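Local structure of NTF2 domain-containing protein (Chaetomium thermophilum, 4X2H) at residues R82-D93 and L125-S136; H41-G50 and I175-Y183. The protein is of unconfirmed function but has an NTF2-like fold and pairs with a chain of another protein, consistent with a role as one half of a heterodimer. One frame throughout, in Å; residues are numbered along the deposited sequence.

Contact 1 of 2, residues R82-D93 and L125-S136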
loop_
_atom_site.group_PDB
_atom_site.type_symbol
_atom_site.label_atom_id
_atom_site.label_comp_id
_atom_site.label_asym_id
_atom_site.label_seq_id
_atom_site.Cartn_x
_atom_site.Cartn_y
_atom_site.Cartn_z
ATOM N N ARG B 82 -0.023 29.689 12.357
ATOM C CA ARG B 82 0.538 28.410 11.931
ATOM C C ARG B 82 -0.351 27.255 12.359
ATOM O O ARG B 82 -0.876 27.232 13.471
ATOM C CB ARG B 82 1.944 28.206 12.498
ATOM C CG ARG B 82 2.926 29.300 12.130
ATOM C CD ARG B 82 2.995 29.521 10.628
ATOM N NE ARG B 82 4.023 30.503 10.289
ATOM C CZ ARG B 82 5.283 30.206 9.990
ATOM N NH1 ARG B 82 5.701 28.944 9.975
ATOM N NH2 ARG B 82 6.138 31.180 9.705
ATOM N N LYS B 83 -0.515 26.304 11.450
ATOM C CA LYS B 83 -1.224 25.063 11.735
ATOM C C LYS B 83 -0.207 24.045 12.240
ATOM O O LYS B 83 0.811 23.827 11.582
ATOM C CB LYS B 83 -1.930 24.560 10.481
ATOM C CG LYS B 83 -2.807 23.335 10.685
ATOM C CD LYS B 83 -3.636 23.072 9.436
ATOM C CE LYS B 83 -4.338 21.723 9.491
ATOM N NZ LYS B 83 -5.098 21.529 10.751
ATOM N N PRO B 84 -0.464 23.426 13.411
ATOM C CA PRO B 84 0.515 22.485 13.967
ATOM C C PRO B 84 0.916 21.357 13.017
ATOM O O PRO B 84 2.110 21.150 12.812
ATOM C CB PRO B 84 -0.207 21.934 15.197
ATOM C CG PRO B 84 -1.059 23.059 15.643
ATOM C CD PRO B 84 -1.550 23.697 14.370
ATOM N N VAL B 85 -0.057 20.647 12.453
ATOM C CA VAL B 85 0.223 19.508 11.574
ATOM C C VAL B 85 -0.733 19.491 10.393
ATOM O O VAL B 85 -1.933 19.665 10.569
ATOM C CB VAL B 85 0.102 18.158 12.320
ATOM C CG1 VAL B 85 0.464 17.000 11.398
ATOM C CG2 VAL B 85 0.982 18.140 13.562
ATOM N N ARG B 86 -0.204 19.267 9.195
ATOM C CA ARG B 86 -1.039 19.163 8.002
ATOM C C ARG B 86 -0.532 18.060 7.089
ATOM O O ARG B 86 0.643 18.039 6.729
ATOM C CB ARG B 86 -1.077 20.490 7.237
ATOM C CG ARG B 86 -2.122 20.512 6.121
ATOM C CD ARG B 86 -2.076 21.797 5.307
ATOM N NE ARG B 86 -1.136 21.744 4.181
ATOM C CZ ARG B 86 -0.094 22.558 4.010
ATOM N NH1 ARG B 86 0.195 23.504 4.896
ATOM N NH2 ARG B 86 0.679 22.422 2.940
ATOM N N TYR B 87 -1.430 17.140 6.730
ATOM C CA TYR B 87 -1.128 16.100 5.758
ATOM C C TYR B 87 -1.606 16.491 4.369
ATOM O O TYR B 87 -2.772 16.839 4.181
ATOM C CB TYR B 87 -1.774 14.772 6.174
ATOM C CG TYR B 87 -1.122 14.137 7.379
ATOM C CD1 TYR B 87 -1.435 14.554 8.665
ATOM C CD2 TYR B 87 -0.191 13.121 7.230
ATOM C CE1 TYR B 87 -0.833 13.972 9.767
ATOM C CE2 TYR B 87 0.411 12.539 8.322
ATOM C CZ TYR B 87 0.088 12.969 9.588
ATOM O OH TYR B 87 0.687 12.393 10.682
ATOM N N ASP B 88 -0.700 16.418 3.399
ATOM C CA ASP B 88 -1.011 16.675 1.997
ATOM C C ASP B 88 -0.804 15.400 1.206
ATOM O O ASP B 88 0.312 14.897 1.144
ATOM C CB ASP B 88 -0.118 17.780 1.422
ATOM C CG ASP B 88 -0.519 19.170 1.877
ATOM O OD1 ASP B 88 -1.423 19.296 2.728
ATOM O OD2 ASP B 88 0.089 20.145 1.381
ATOM N N VAL B 89 -1.873 14.875 0.611
ATOM C CA VAL B 89 -1.772 13.663 -0.189
ATOM C C VAL B 89 -1.298 13.999 -1.597
ATOM O O VAL B 89 -1.859 14.876 -2.256
ATOM C CB VAL B 89 -3.125 12.922 -0.265
ATOM C CG1 VAL B 89 -3.020 11.702 -1.162
ATOM C CG2 VAL B 89 -3.579 12.523 1.124
ATOM N N ASP B 90 -0.267 13.292 -2.050
ATOM C CA ASP B 90 0.316 13.517 -3.370
ATOM C C ASP B 90 -0.093 12.434 -4.358
ATOM O O ASP B 90 -0.214 12.690 -5.555
ATOM C CB ASP B 90 1.843 13.575 -3.276
ATOM C CG ASP B 90 2.346 14.878 -2.682
ATOM O OD1 ASP B 90 1.738 15.936 -2.947
ATOM O OD2 ASP B 90 3.360 14.845 -1.953
ATOM N N CYS B 91 -0.297 11.220 -3.861
ATOM C CA CYS B 91 -0.730 10.127 -4.722
ATOM C C CYS B 91 -1.284 8.971 -3.916
ATOM O O CYS B 91 -0.990 8.823 -2.731
ATOM C CB CYS B 91 0.431 9.634 -5.594
ATOM S SG CYS B 91 1.815 8.896 -4.679
ATOM N N PHE B 92 -2.113 8.165 -4.565
ATOM C CA PHE B 92 -2.511 6.890 -3.995
ATOM C C PHE B 92 -2.788 5.890 -5.099
ATOM O O PHE B 92 -2.987 6.260 -6.260
ATOM C CB PHE B 92 -3.736 7.043 -3.085
ATOM C CG PHE B 92 -4.965 7.540 -3.790
ATOM C CD1 PHE B 92 -5.197 8.900 -3.932
ATOM C CD2 PHE B 92 -5.898 6.648 -4.296
ATOM C CE1 PHE B 92 -6.331 9.360 -4.571
ATOM C CE2 PHE B 92 -7.036 7.104 -4.938
ATOM C CZ PHE B 92 -7.253 8.462 -5.074
ATOM N N ASP B 93 -2.788 4.618 -4.725
ATOM C CA ASP B 93 -2.987 3.527 -5.663
ATOM C C ASP B 93 -3.672 2.396 -4.922
ATOM O O ASP B 93 -3.376 2.149 -3.753
ATOM C CB ASP B 93 -1.654 3.064 -6.252
ATOM C CG ASP B 93 -1.812 1.923 -7.236
ATOM O OD1 ASP B 93 -2.016 2.199 -8.438
ATOM O OD2 ASP B 93 -1.720 0.753 -6.812
ATOM N N LEU B 125 -4.393 -0.569 -0.308
ATOM C CA LEU B 125 -4.286 0.845 -0.650
ATOM C C LEU B 125 -2.958 1.404 -0.173
ATOM O O LEU B 125 -2.583 1.193 0.974
ATOM C CB LEU B 125 -5.444 1.626 -0.020
ATOM C CG LEU B 125 -5.385 3.155 -0.079
ATOM C CD1 LEU B 125 -5.532 3.645 -1.508
ATOM C CD2 LEU B 125 -6.457 3.756 0.819
ATOM N N THR B 126 -2.248 2.104 -1.051
ATOM C CA THR B 126 -1.040 2.822 -0.654
ATOM C C THR B 126 -1.233 4.312 -0.915
ATOM O O THR B 126 -1.800 4.707 -1.936
ATOM C CB THR B 126 0.214 2.304 -1.395
ATOM O OG1 THR B 126 1.365 3.030 -0.953
ATOM C CG2 THR B 126 0.071 2.449 -2.902
ATOM N N VAL B 127 -0.778 5.128 0.031
ATOM C CA VAL B 127 -0.942 6.575 -0.035
ATOM C C VAL B 127 0.371 7.222 0.334
ATOM O O VAL B 127 1.015 6.810 1.295
ATOM C CB VAL B 127 -2.034 7.092 0.921
ATOM C CG1 VAL B 127 -2.236 8.590 0.737
ATOM C CG2 VAL B 127 -3.345 6.335 0.711
ATOM N N SER B 128 0.762 8.240 -0.419
ATOM C CA SER B 128 1.994 8.954 -0.127
ATOM C C SER B 128 1.779 10.452 -0.238
ATOM O O SER B 128 0.909 10.921 -0.972
ATOM C CB SER B 128 3.115 8.500 -1.064
ATOM O OG SER B 128 3.445 7.140 -0.823
ATOM N N GLY B 129 2.574 11.200 0.515
ATOM C CA GLY B 129 2.458 12.642 0.516
ATOM C C GLY B 129 3.421 13.254 1.506
ATOM O O GLY B 129 4.420 12.630 1.868
ATOM N N SER B 130 3.112 14.469 1.947
ATOM C CA SER B 130 3.957 15.178 2.893
ATOM C C SER B 130 3.197 15.503 4.169
ATOM O O SER B 130 1.972 15.666 4.159
ATOM C CB SER B 130 4.497 16.466 2.270
ATOM O OG SER B 130 5.264 16.197 1.106
ATOM N N VAL B 131 3.943 15.580 5.264
ATOM C CA VAL B 131 3.433 16.075 6.535
ATOM C C VAL B 131 4.135 17.386 6.834
ATOM O O VAL B 131 5.360 17.421 6.921
ATOM C CB VAL B 131 3.693 15.110 7.702
ATOM C CG1 VAL B 131 2.800 15.469 8.885
ATOM C CG2 VAL B 131 3.495 13.669 7.284
ATOM N N TYR B 132 3.366 18.455 6.996
ATOM C CA TYR B 132 3.937 19.761 7.314
ATOM C C TYR B 132 3.701 20.122 8.769
ATOM O O TYR B 132 2.564 20.149 9.232
ATOM C CB TYR B 132 3.345 20.841 6.412
ATOM C CG TYR B 132 3.698 20.656 4.959
ATOM C CD1 TYR B 132 4.858 21.202 4.434
ATOM C CD2 TYR B 132 2.876 19.929 4.114
ATOM C CE1 TYR B 132 5.193 21.028 3.106
ATOM C CE2 TYR B 132 3.200 19.752 2.783
ATOM C CZ TYR B 132 4.360 20.305 2.285
ATOM O OH TYR B 132 4.684 20.131 0.961
ATOM N N PHE B 133 4.790 20.395 9.479
ATOM C CA PHE B 133 4.716 20.841 10.865
ATOM C C PHE B 133 4.966 22.337 10.966
ATOM O O PHE B 133 6.006 22.827 10.529
ATOM C CB PHE B 133 5.726 20.081 11.716
ATOM C CG PHE B 133 5.455 18.613 11.793
ATOM C CD1 PHE B 133 5.867 17.765 10.781
ATOM C CD2 PHE B 133 4.768 18.083 12.870
ATOM C CE1 PHE B 133 5.607 16.398 10.851
ATOM C CE2 PHE B 133 4.509 16.725 12.942
ATOM C CZ PHE B 133 4.928 15.889 11.928
ATOM N N GLY B 134 4.004 23.060 11.529
ATOM C CA GLY B 134 4.174 24.478 11.808
ATOM C C GLY B 134 4.091 25.384 10.593
ATOM O O GLY B 134 4.586 26.514 10.621
ATOM N N ALA B 135 3.468 24.899 9.526
ATOM C CA ALA B 135 3.291 25.687 8.313
ATOM C C ALA B 135 2.008 26.505 8.369
ATOM O O ALA B 135 1.058 26.147 9.071
ATOM C CB ALA B 135 3.276 24.781 7.091
ATOM N N SER B 136 1.982 27.605 7.626
ATOM C CA SER B 136 0.742 28.335 7.411
ATOM C C SER B 136 -0.231 27.381 6.716
ATOM O O SER B 136 0.205 26.508 5.965
ATOM C CB SER B 136 0.976 29.594 6.579
ATOM O OG SER B 136 1.940 30.432 7.194
HETATM O O HOH W 1 1.518 22.653 9.344
HETATM O O HOH W 2 -0.364 23.851 7.536
HETATM O O HOH W 3 2.421 19.334 -0.492
HETATM O O HOH W 4 3.885 17.020 -1.019
#

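Contact 2 of 2, residues H41-G50 and I175-Y183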
loop_
_atom_site.group_PDB
_atom_site.type_symbol
_atom_site.label_atom_id
_atom_site.label_comp_id
_atom_site.label_asym_id
_atom_site.label_seq_id
_atom_site.Cartn_x
_atom_site.Cartn_y
_atom_site.Cartn_z
ATOM N N HIS B 41 -14.050 -10.654 14.166
ATOM C CA HIS B 41 -12.914 -10.161 13.399
ATOM C C HIS B 41 -11.807 -9.766 14.368
ATOM O O HIS B 41 -12.083 -9.188 15.419
ATOM C CB HIS B 41 -13.311 -8.970 12.525
ATOM C CG HIS B 41 -12.332 -8.670 11.431
ATOM N ND1 HIS B 41 -11.109 -8.085 11.664
ATOM C CD2 HIS B 41 -12.401 -8.881 10.094
ATOM C CE1 HIS B 41 -10.462 -7.948 10.520
ATOM N NE2 HIS B 41 -11.225 -8.421 9.551
ATOM N N PRO B 42 -10.551 -10.095 14.041
ATOM C CA PRO B 42 -9.492 -9.637 14.943
ATOM C C PRO B 42 -9.403 -8.114 14.951
ATOM O O PRO B 42 -9.896 -7.479 14.021
ATOM C CB PRO B 42 -8.225 -10.269 14.357
ATOM C CG PRO B 42 -8.562 -10.593 12.944
ATOM C CD PRO B 42 -10.024 -10.904 12.929
ATOM N N PRO B 43 -8.800 -7.536 15.998
ATOM C CA PRO B 43 -8.600 -6.084 16.017
ATOM C C PRO B 43 -7.828 -5.639 14.787
ATOM O O PRO B 43 -7.047 -6.428 14.254
ATOM C CB PRO B 43 -7.793 -5.850 17.298
ATOM C CG PRO B 43 -8.014 -7.070 18.130
ATOM C CD PRO B 43 -8.207 -8.192 17.174
ATOM N N ALA B 44 -8.050 -4.410 14.328
ATOM C CA ALA B 44 -7.291 -3.905 13.198
ATOM C C ALA B 44 -5.817 -3.989 13.561
ATOM O O ALA B 44 -5.450 -3.732 14.707
ATOM C CB ALA B 44 -7.695 -2.476 12.861
ATOM N N ASP B 45 -4.987 -4.396 12.604
ATOM C CA ASP B 45 -3.552 -4.480 12.824
ATOM C C ASP B 45 -2.921 -3.150 12.432
ATOM O O ASP B 45 -2.860 -2.813 11.254
ATOM C CB ASP B 45 -2.938 -5.625 12.022
ATOM C CG ASP B 45 -1.500 -5.891 12.407
ATOM O OD1 ASP B 45 -0.638 -5.034 12.113
ATOM O OD2 ASP B 45 -1.229 -6.956 13.005
ATOM N N ILE B 46 -2.457 -2.407 13.432
ATOM C CA ILE B 46 -1.971 -1.043 13.237
ATOM C C ILE B 46 -0.507 -0.920 13.650
ATOM O O ILE B 46 -0.143 -1.242 14.781
ATOM C CB ILE B 46 -2.802 -0.026 14.043
ATOM C CG1 ILE B 46 -4.291 -0.155 13.695
ATOM C CG2 ILE B 46 -2.328 1.393 13.770
ATOM C CD1 ILE B 46 -5.204 0.637 14.609
ATOM N N THR B 47 0.320 -0.446 12.724
ATOM C CA THR B 47 1.731 -0.175 12.997
ATOM C C THR B 47 2.010 1.273 12.638
ATOM O O THR B 47 1.785 1.685 11.506
ATOM C CB THR B 47 2.663 -1.105 12.198
ATOM O OG1 THR B 47 2.194 -2.456 12.298
ATOM C CG2 THR B 47 4.089 -1.023 12.729
ATOM N N ILE B 48 2.492 2.045 13.609
ATOM C CA ILE B 48 2.760 3.466 13.415
ATOM C C ILE B 48 4.251 3.723 13.594
ATOM O O ILE B 48 4.760 3.680 14.714
ATOM C CB ILE B 48 1.959 4.339 14.406
ATOM C CG1 ILE B 48 0.457 4.042 14.310
ATOM C CG2 ILE B 48 2.237 5.822 14.168
ATOM C CD1 ILE B 48 -0.156 4.287 12.935
ATOM N N ASN B 49 4.939 3.987 12.485
ATOM C CA ASN B 49 6.386 4.175 12.489
ATOM C C ASN B 49 7.072 3.020 13.213
ATOM O O ASN B 49 8.035 3.220 13.948
ATOM C CB ASN B 49 6.760 5.513 13.133
ATOM C CG ASN B 49 6.793 6.657 12.139
ATOM O OD1 ASN B 49 6.740 6.451 10.929
ATOM N ND2 ASN B 49 6.908 7.872 12.646
ATOM N N GLY B 50 6.551 1.814 13.012
ATOM C CA GLY B 50 7.173 0.613 13.542
ATOM C C GLY B 50 6.701 0.217 14.928
ATOM O O GLY B 50 7.131 -0.806 15.461
ATOM N N ILE B 175 -10.952 -0.174 7.623
ATOM C CA ILE B 175 -9.545 -0.531 7.728
ATOM C C ILE B 175 -9.351 -1.774 8.584
ATOM O O ILE B 175 -9.669 -1.779 9.778
ATOM C CB ILE B 175 -8.714 0.602 8.339
ATOM C CG1 ILE B 175 -8.916 1.904 7.565
ATOM C CG2 ILE B 175 -7.237 0.224 8.364
ATOM C CD1 ILE B 175 -8.500 3.118 8.345
ATOM N N ALA B 176 -8.807 -2.812 7.966
ATOM C CA ALA B 176 -8.468 -4.055 8.659
ATOM C C ALA B 176 -7.000 -4.068 9.067
ATOM O O ALA B 176 -6.637 -4.650 10.090
ATOM C CB ALA B 176 -8.773 -5.244 7.781
ATOM N N SER B 177 -6.164 -3.448 8.241
ATOM C CA SER B 177 -4.738 -3.282 8.530
ATOM C C SER B 177 -4.298 -1.894 8.108
ATOM O O SER B 177 -4.836 -1.328 7.154
ATOM C CB SER B 177 -3.883 -4.330 7.807
ATOM O OG SER B 177 -4.113 -5.634 8.300
ATOM N N HIS B 178 -3.304 -1.365 8.812
ATOM C CA HIS B 178 -2.805 -0.028 8.565
ATOM C C HIS B 178 -1.354 0.044 8.996
ATOM O O HIS B 178 -1.036 -0.292 10.133
ATOM C CB HIS B 178 -3.641 1.004 9.324
ATOM C CG HIS B 178 -3.121 2.404 9.233
ATOM N ND1 HIS B 178 -3.442 3.372 10.158
ATOM C CD2 HIS B 178 -2.313 3.004 8.327
ATOM C CE1 HIS B 178 -2.853 4.509 9.829
ATOM N NE2 HIS B 178 -2.160 4.311 8.723
ATOM N N LYS B 179 -0.481 0.449 8.078
ATOM C CA LYS B 179 0.900 0.767 8.416
ATOM C C LYS B 179 1.210 2.193 8.007
ATOM O O LYS B 179 1.003 2.584 6.857
ATOM C CB LYS B 179 1.889 -0.175 7.737
ATOM C CG LYS B 179 1.642 -1.639 7.989
ATOM C CD LYS B 179 2.655 -2.473 7.228
ATOM C CE LYS B 179 2.495 -3.952 7.509
ATOM N NZ LYS B 179 2.592 -4.250 8.963
ATOM N N TYR B 180 1.727 2.951 8.963
ATOM C CA TYR B 180 2.097 4.339 8.750
ATOM C C TYR B 180 3.599 4.494 8.867
ATOM O O TYR B 180 4.213 3.951 9.786
ATOM C CB TYR B 180 1.386 5.227 9.765
ATOM C CG TYR B 180 1.806 6.677 9.764
ATOM C CD1 TYR B 180 2.892 7.104 10.514
ATOM C CD2 TYR B 180 1.097 7.620 9.040
ATOM C CE1 TYR B 180 3.265 8.431 10.533
ATOM C CE2 TYR B 180 1.461 8.952 9.052
ATOM C CZ TYR B 180 2.543 9.351 9.796
ATOM O OH TYR B 180 2.899 10.680 9.806
ATOM N N ARG B 181 4.178 5.228 7.922
ATOM C CA ARG B 181 5.585 5.597 7.971
ATOM C C ARG B 181 5.749 7.052 7.583
ATOM O O ARG B 181 5.179 7.510 6.596
ATOM C CB ARG B 181 6.422 4.716 7.044
ATOM C CG ARG B 181 6.796 3.372 7.639
ATOM C CD ARG B 181 7.896 3.534 8.691
ATOM N NE ARG B 181 8.201 2.280 9.370
ATOM C CZ ARG B 181 8.997 2.184 10.430
ATOM N NH1 ARG B 181 9.567 3.271 10.938
ATOM N NH2 ARG B 181 9.224 1.001 10.984
ATOM N N ALA B 182 6.532 7.772 8.376
ATOM C CA ALA B 182 6.880 9.144 8.069
ATOM C C ALA B 182 8.333 9.361 8.454
ATOM O O ALA B 182 8.800 8.822 9.457
ATOM C CB ALA B 182 5.964 10.111 8.799
ATOM N N TYR B 183 9.052 10.127 7.643
ATOM C CA TYR B 183 10.472 10.360 7.883
ATOM C C TYR B 183 10.943 11.591 7.127
ATOM O O TYR B 183 10.227 12.098 6.263
ATOM C CB TYR B 183 11.290 9.137 7.470
ATOM C CG TYR B 183 10.880 8.566 6.132
ATOM C CD1 TYR B 183 11.374 9.092 4.948
ATOM C CD2 TYR B 183 9.984 7.506 6.053
ATOM C CE1 TYR B 183 10.994 8.576 3.724
ATOM C CE2 TYR B 183 9.602 6.984 4.838
ATOM C CZ TYR B 183 10.108 7.520 3.676
ATOM O OH TYR B 183 9.723 6.998 2.462
ATOM O OXT TYR B 183 12.043 12.102 7.368
HETATM O O HOH W 5 -7.097 -7.033 11.632
HETATM O O HOH W 6 0.083 -3.087 10.617
HETATM O O HOH W 7 4.860 1.292 10.593
#

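Contact 1 of 2, residues R82-D93 and L125-S136
The carbonyl oxygen S128 O takes two backbone donors, D90 N at 2.9 Å and C91 N at 3.1 Å, the mark of a classic beta bulge in the antiparallel pairing of 82-93 with 125-136. D90 and C91, the latter forming an interchain disulfide in a crystal structure of this protein, pack on the chain of another protein. Opposite V89, G129 has no room for a side chain: a CB would run into D88 O. Nearer the corner, R86 extends with CG anti to the backbone N (chi1 -170°) and bends at chi3 (88°), which lays its guanidinium flat on the ring of Y132, planes 19° apart, with NH2 3.5 Å from CD2. D88 fixes its rotation side-on, taking R86 NE on OD1 and R86 NH2 on OD2. Beyond the corner, R82 NH1 reaches G134 O (2.8 Å), which lies in the guanidinium plane; an alanine at R82 would probably leave that carbonyl without this donor and uncover the turn beside S136. On the other face, V131 CG1 sits over the Y87 ring, 3.9 Å from its centroid. Helix 3-20 touches Y87, V89 and V127, helix 56-66 meets V85 and F133, and strand 145-157 hydrogen-bonds along the far edge of 125-136.

Contact 2 of 2, residues H41-G50 and I175-Y183
Parallel pairing of strand 45-48 with the C-terminal strand joins two distant parts of the chain in the curved sheet of the NTF2 fold. Backbone bonds run from D45 N to A176 O, H178 N to D45 O, T47 N to H178 O, Y180 N to T47 O and N49 N to Y180 O. The side chain of N49 carries the pattern one step past the strand: its OD1 takes A182 N at 2.9 Å, in the amide plane and on a lone pair, in place of a backbone carbonyl. R181, bent at chi2 (-75°), folds back so that one face of its guanidinium covers the N49-G50 peptide, with NH2 3.3 Å from G50 CA; a CB on G50 would collide there. Outside this strand pair, R181 NE meets an acidic side chain of the chain of another protein. On the face with D45, T47 and K179, a water hydrogen-bonded to D45 OD1, T47 OG1 and K179 NZ links the three; D45 OD1 also has a salt bridge, and K179 its main polar partner, on that other chain. On the opposite face I48 CD1 lies 3.6 Å from Y180 CB. That face is covered by helix 56-66, whose W59 meets the rings of H178 and Y180; D151 of strand 145-157 is hydrogen-bonded to H178 NE2, and strand 51-53 borders 45-48 on its far side.

Both contacts belong to one mixed six-stranded sheet, their centres about 17 Å apart. Across it the strands run 51-53, 45-48, 173-182, 145-157, 122-135 and 83-96, so strand 145-157 separates the two pairs. Along the chain contact 1 is nested within the loop closed by contact 2: the C-terminal strand, which follows both strands of contact 1 in sequence, returns to the early strand 45-48. The two meet where Y87 OH and Y180 OH lie 2.9 Å apart, probably hydrogen-bonded, on the helix-covered side, where helix 56-66 reaches both. Each also touches the chain of another protein, consistent with the sheet serving as the pairing surface of a heterodimer.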